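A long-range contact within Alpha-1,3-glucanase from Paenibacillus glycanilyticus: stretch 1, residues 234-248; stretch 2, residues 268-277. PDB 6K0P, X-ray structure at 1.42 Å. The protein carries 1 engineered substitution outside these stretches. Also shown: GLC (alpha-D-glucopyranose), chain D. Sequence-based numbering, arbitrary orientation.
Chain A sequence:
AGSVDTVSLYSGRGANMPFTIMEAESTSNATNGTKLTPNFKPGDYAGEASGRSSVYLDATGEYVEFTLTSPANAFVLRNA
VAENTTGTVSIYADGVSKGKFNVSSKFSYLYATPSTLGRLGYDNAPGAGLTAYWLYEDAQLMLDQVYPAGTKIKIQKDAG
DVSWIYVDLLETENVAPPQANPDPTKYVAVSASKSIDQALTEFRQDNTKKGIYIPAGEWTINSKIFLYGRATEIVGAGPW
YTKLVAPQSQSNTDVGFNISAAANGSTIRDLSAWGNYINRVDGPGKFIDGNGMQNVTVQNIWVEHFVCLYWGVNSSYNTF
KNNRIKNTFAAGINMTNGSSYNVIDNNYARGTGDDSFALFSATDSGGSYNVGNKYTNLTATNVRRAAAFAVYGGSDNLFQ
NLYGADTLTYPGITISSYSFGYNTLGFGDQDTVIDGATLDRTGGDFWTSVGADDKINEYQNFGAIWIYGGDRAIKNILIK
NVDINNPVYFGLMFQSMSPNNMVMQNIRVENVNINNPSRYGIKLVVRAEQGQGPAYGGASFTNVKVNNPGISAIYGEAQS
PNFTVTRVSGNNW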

# COMPACT_ATOMS: atom_id res chain seq x y z
N ILE A 234 -10.22 10.64 -20.17
CA ILE A 234 -9.74 11.79 -19.41
C ILE A 234 -8.23 11.68 -19.39
O ILE A 234 -7.68 10.71 -18.86
CB ILE A 234 -10.33 11.81 -17.99
CG1 ILE A 234 -11.86 11.89 -18.08
CG2 ILE A 234 -9.78 12.99 -17.18
CD1 ILE A 234 -12.55 11.92 -16.76
N VAL A 235 -7.56 12.64 -20.02
CA VAL A 235 -6.12 12.57 -20.27
C VAL A 235 -5.47 13.83 -19.70
O VAL A 235 -5.87 14.94 -20.05
CB VAL A 235 -5.82 12.48 -21.78
CG1 VAL A 235 -4.33 12.39 -22.02
CG2 VAL A 235 -6.57 11.28 -22.42
N GLY A 236 -4.47 13.64 -18.84
CA GLY A 236 -3.67 14.74 -18.34
C GLY A 236 -2.34 14.86 -19.05
O GLY A 236 -2.06 14.19 -20.05
N ALA A 237 -1.49 15.72 -18.49
CA ALA A 237 -0.16 16.01 -19.03
C ALA A 237 0.93 15.15 -18.40
O ALA A 237 2.10 15.28 -18.78
CB ALA A 237 0.17 17.49 -18.82
N GLY A 238 0.56 14.28 -17.46
CA GLY A 238 1.50 13.54 -16.66
C GLY A 238 1.25 13.83 -15.19
O GLY A 238 0.84 14.94 -14.83
N PRO A 239 1.47 12.84 -14.32
CA PRO A 239 1.09 13.02 -12.91
C PRO A 239 1.87 14.09 -12.16
O PRO A 239 1.35 14.65 -11.19
CB PRO A 239 1.28 11.62 -12.29
CG PRO A 239 2.22 10.92 -13.22
CD PRO A 239 1.93 11.47 -14.61
N TRP A 240 3.11 14.39 -12.57
CA TRP A 240 3.83 15.51 -11.96
C TRP A 240 3.31 16.86 -12.41
O TRP A 240 3.68 17.88 -11.81
CB TRP A 240 5.33 15.41 -12.29
CG TRP A 240 6.11 14.54 -11.34
CD1 TRP A 240 6.40 13.21 -11.49
CD2 TRP A 240 6.70 14.94 -10.09
NE1 TRP A 240 7.14 12.76 -10.41
CE2 TRP A 240 7.33 13.81 -9.54
CE3 TRP A 240 6.75 16.15 -9.39
CZ2 TRP A 240 8.01 13.85 -8.32
CZ3 TRP A 240 7.42 16.19 -8.17
CH2 TRP A 240 8.04 15.04 -7.65
N TYR A 241 2.47 16.91 -13.44
CA TYR A 241 2.05 18.18 -14.03
C TYR A 241 0.58 18.49 -13.85
O TYR A 241 0.23 19.59 -13.41
CB TYR A 241 2.40 18.21 -15.53
CG TYR A 241 3.87 18.04 -15.79
CD1 TYR A 241 4.76 19.04 -15.44
CD2 TYR A 241 4.36 16.88 -16.37
CE1 TYR A 241 6.13 18.89 -15.68
CE2 TYR A 241 5.71 16.72 -16.60
CZ TYR A 241 6.58 17.73 -16.26
OH TYR A 241 7.93 17.56 -16.50
N THR A 242 -0.32 17.56 -14.19
CA THR A 242 -1.75 17.78 -14.03
C THR A 242 -2.13 17.32 -12.63
O THR A 242 -2.05 16.13 -12.32
CB THR A 242 -2.53 16.96 -15.06
OG1 THR A 242 -2.20 17.43 -16.38
CG2 THR A 242 -4.04 17.11 -14.84
N LYS A 243 -2.54 18.27 -11.79
CA LYS A 243 -2.89 17.99 -10.39
C LYS A 243 -4.35 18.36 -10.17
O LYS A 243 -4.71 19.54 -10.25
CB LYS A 243 -2.00 18.82 -9.46
CG LYS A 243 -0.51 18.54 -9.64
CD LYS A 243 0.33 19.53 -8.83
CE LYS A 243 1.82 19.31 -9.05
NZ LYS A 243 2.61 20.18 -8.13
N LEU A 244 -5.16 17.36 -9.85
CA LEU A 244 -6.54 17.59 -9.44
C LEU A 244 -6.53 17.72 -7.92
O LEU A 244 -6.04 16.83 -7.22
CB LEU A 244 -7.42 16.43 -9.87
CG LEU A 244 -7.32 16.00 -11.34
CD1 LEU A 244 -8.38 14.93 -11.64
CD2 LEU A 244 -7.46 17.19 -12.29
N VAL A 245 -7.03 18.84 -7.41
CA VAL A 245 -6.80 19.23 -6.02
C VAL A 245 -8.13 19.40 -5.31
O VAL A 245 -8.93 20.28 -5.68
CB VAL A 245 -5.95 20.51 -5.93
CG1 VAL A 245 -5.69 20.89 -4.49
CG2 VAL A 245 -4.62 20.33 -6.67
N ALA A 246 -8.37 18.59 -4.29
CA ALA A 246 -9.52 18.82 -3.42
C ALA A 246 -9.29 20.12 -2.64
O ALA A 246 -8.15 20.47 -2.34
CB ALA A 246 -9.67 17.67 -2.43
N PRO A 247 -10.36 20.87 -2.31
CA PRO A 247 -10.16 22.15 -1.61
C PRO A 247 -9.40 21.97 -0.32
O PRO A 247 -9.89 21.33 0.61
CB PRO A 247 -11.60 22.64 -1.36
CG PRO A 247 -12.41 21.97 -2.43
CD PRO A 247 -11.78 20.61 -2.60
N GLN A 248 -8.18 22.52 -0.26
CA GLN A 248 -7.29 22.19 0.84
C GLN A 248 -7.63 22.91 2.14
O GLN A 248 -7.12 22.52 3.19
CB GLN A 248 -5.83 22.41 0.43
CG GLN A 248 -5.36 21.41 -0.63
CD GLN A 248 -5.38 19.98 -0.11
OE1 GLN A 248 -4.95 19.72 1.01
NE2 GLN A 248 -5.88 19.06 -0.91
N ILE A 268 -9.00 6.87 -17.63
CA ILE A 268 -8.49 8.02 -16.90
C ILE A 268 -6.98 7.84 -16.80
O ILE A 268 -6.53 6.81 -16.27
CB ILE A 268 -9.12 8.13 -15.50
CG1 ILE A 268 -10.64 8.24 -15.60
CG2 ILE A 268 -8.54 9.33 -14.76
CD1 ILE A 268 -11.35 8.20 -14.26
N ARG A 269 -6.21 8.80 -17.29
CA ARG A 269 -4.77 8.58 -17.33
C ARG A 269 -3.96 9.86 -17.21
O ARG A 269 -4.41 10.95 -17.57
CB ARG A 269 -4.33 7.81 -18.58
CG ARG A 269 -4.54 8.57 -19.90
CD ARG A 269 -4.05 7.70 -21.06
NE ARG A 269 -4.44 8.17 -22.39
CZ ARG A 269 -3.65 8.86 -23.19
NH1 ARG A 269 -2.43 9.21 -22.79
NH2 ARG A 269 -4.07 9.22 -24.40
N ASP A 270 -2.73 9.69 -16.71
CA ASP A 270 -1.65 10.68 -16.84
C ASP A 270 -1.93 11.94 -16.01
O ASP A 270 -1.82 13.07 -16.50
CB ASP A 270 -1.36 11.02 -18.30
CG ASP A 270 -1.03 9.79 -19.13
OD1 ASP A 270 -0.57 8.77 -18.57
OD2 ASP A 270 -1.22 9.85 -20.36
N LEU A 271 -2.27 11.76 -14.74
CA LEU A 271 -2.58 12.89 -13.89
C LEU A 271 -2.42 12.47 -12.44
O LEU A 271 -2.29 11.29 -12.13
CB LEU A 271 -4.00 13.43 -14.18
CG LEU A 271 -5.18 12.45 -14.11
CD1 LEU A 271 -5.60 12.15 -12.67
CD2 LEU A 271 -6.37 12.99 -14.92
N SER A 272 -2.47 13.45 -11.55
CA SER A 272 -2.46 13.18 -10.12
C SER A 272 -3.70 13.78 -9.47
O SER A 272 -4.34 14.70 -10.00
CB SER A 272 -1.19 13.70 -9.43
OG SER A 272 -1.09 15.11 -9.56
N ALA A 273 -4.05 13.22 -8.31
CA ALA A 273 -5.18 13.69 -7.52
C ALA A 273 -4.75 13.81 -6.07
O ALA A 273 -4.24 12.84 -5.49
CB ALA A 273 -6.39 12.77 -7.65
N TRP A 274 -4.95 14.99 -5.51
CA TRP A 274 -4.47 15.37 -4.19
C TRP A 274 -5.69 15.63 -3.32
O TRP A 274 -6.29 16.71 -3.39
CB TRP A 274 -3.55 16.59 -4.31
CG TRP A 274 -2.30 16.20 -5.05
CD1 TRP A 274 -2.09 16.28 -6.41
CD2 TRP A 274 -1.14 15.61 -4.49
NE1 TRP A 274 -0.84 15.78 -6.72
CE2 TRP A 274 -0.24 15.36 -5.56
CE3 TRP A 274 -0.76 15.26 -3.19
CZ2 TRP A 274 1.01 14.78 -5.36
CZ3 TRP A 274 0.49 14.68 -3.00
CH2 TRP A 274 1.36 14.45 -4.07
N GLY A 275 -6.08 14.64 -2.53
CA GLY A 275 -7.26 14.75 -1.71
C GLY A 275 -7.03 15.61 -0.49
O GLY A 275 -5.93 16.09 -0.21
N ASN A 276 -8.11 15.81 0.27
CA ASN A 276 -8.02 16.60 1.49
C ASN A 276 -8.46 15.80 2.72
O ASN A 276 -8.78 16.39 3.76
CB ASN A 276 -8.80 17.91 1.36
CG ASN A 276 -10.29 17.69 1.20
OD1 ASN A 276 -10.77 16.56 1.28
ND2 ASN A 276 -11.02 18.78 0.95
N TYR A 277 -8.46 14.47 2.63
CA TYR A 277 -8.75 13.67 3.81
C TYR A 277 -7.59 13.78 4.79
O TYR A 277 -6.42 13.75 4.39
CB TYR A 277 -9.02 12.20 3.44
CG TYR A 277 -10.44 12.01 2.97
CD1 TYR A 277 -10.78 12.25 1.64
CD2 TYR A 277 -11.45 11.64 3.85
CE1 TYR A 277 -12.09 12.11 1.19
CE2 TYR A 277 -12.77 11.51 3.42
CZ TYR A 277 -13.08 11.74 2.09
OH TYR A 277 -14.37 11.62 1.61
C1 GLC D . 1.55 22.15 0.14
C2 GLC D . 1.55 21.35 1.44
C3 GLC D . 0.28 20.53 1.62
C4 GLC D . -0.90 21.49 1.49
C5 GLC D . -0.79 22.28 0.20
C6 GLC D . -1.99 23.21 0.10
O2 GLC D . 2.72 20.57 1.53
O3 GLC D . 0.28 20.04 2.92
O4 GLC D . -2.14 20.80 1.46
O5 GLC D . 0.44 23.00 0.14
O6 GLC D . -1.92 24.22 1.10

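Parallel strands satisfy their backbones by a simple rule: a residue on one strand gives both its NH and its CO to residues flanking its partner on the other. The contact between residues 234-248 and 268-277 of this glucanase follows that rule twice, and side chains take over where it lapses. In the first run, Ile 234 pairs with Ile 268 and Val 235 with Arg 269. Arg 269 N donates to Ile 234 O at 2.9 Å, and Arg 269 O receives Gly 236 N at 3.0 Å.

The second stretch then turns a corner at Asp 270, whose phi/psi of 69/50 takes it out of the extended conformation. Its carbonyl is not left idle: Gly 238 N donates to Asp 270 O at 2.8 Å. Ala 237 N also lies 3.3 Å from Asp 270 O, but the angle is poor; that NH is satisfied instead within its own stretch, by Thr 242 OG1 at 2.8 Å from Ala 237 N. Glycine suits this tight passage. A CB on Gly 236 would fall 2.2 Å from Asp 270 O, while Gly 238 has backbone angles that would jam a CB against the preceding carbonyl. Gly 238 O, in turn, accepts from both Tyr 241 N and Thr 242 N, each at 2.9 Å, closing the loop that leads into the next strand.

There the parallel ladder resumes. Ser 272 N donates to Thr 242 O (2.8 Å), Leu 244 N to Ser 272 O (2.8 Å), Trp 274 N to Leu 244 O (2.7 Å) and Ala 246 N to Trp 274 O (2.9 Å). The hydroxyl of Ser 272 works alongside it: Ser 272 OG lies 3.0 Å from Pro 239 O and 3.1 Å from Thr 242 O, two acceptors within reach of a single proton, and it accepts from Trp 274 NE1 at 2.9 Å.

Beyond the strands, side-chain amides continue the pairing. Asn 276 ND2 donates to Pro 247 O at 2.8 Å and Gln 248 NE2 to Gly 275 O at 3.1 Å, both nearly linear. Gln 248 NE2 also makes a weak bond to Ala 246 O at 3.0 Å, while Gln 248 OE1 comes within 3.0 Å of O4 of the bound glucose.

Charge is balanced locally, Arg 269 NH1 forming a salt bridge with Asp 270 OD2 at 2.8 Å, with Val 235 CG2 over one face of the guanidinium. Apolar packing completes the contact: Leu 271 CD1 meets Leu 244 CD1 at 4.1 Å, and Leu 271 CD2 meets Ile 234 CG2 at 4.1 Å, so one side chain bridges both strands of the first stretch.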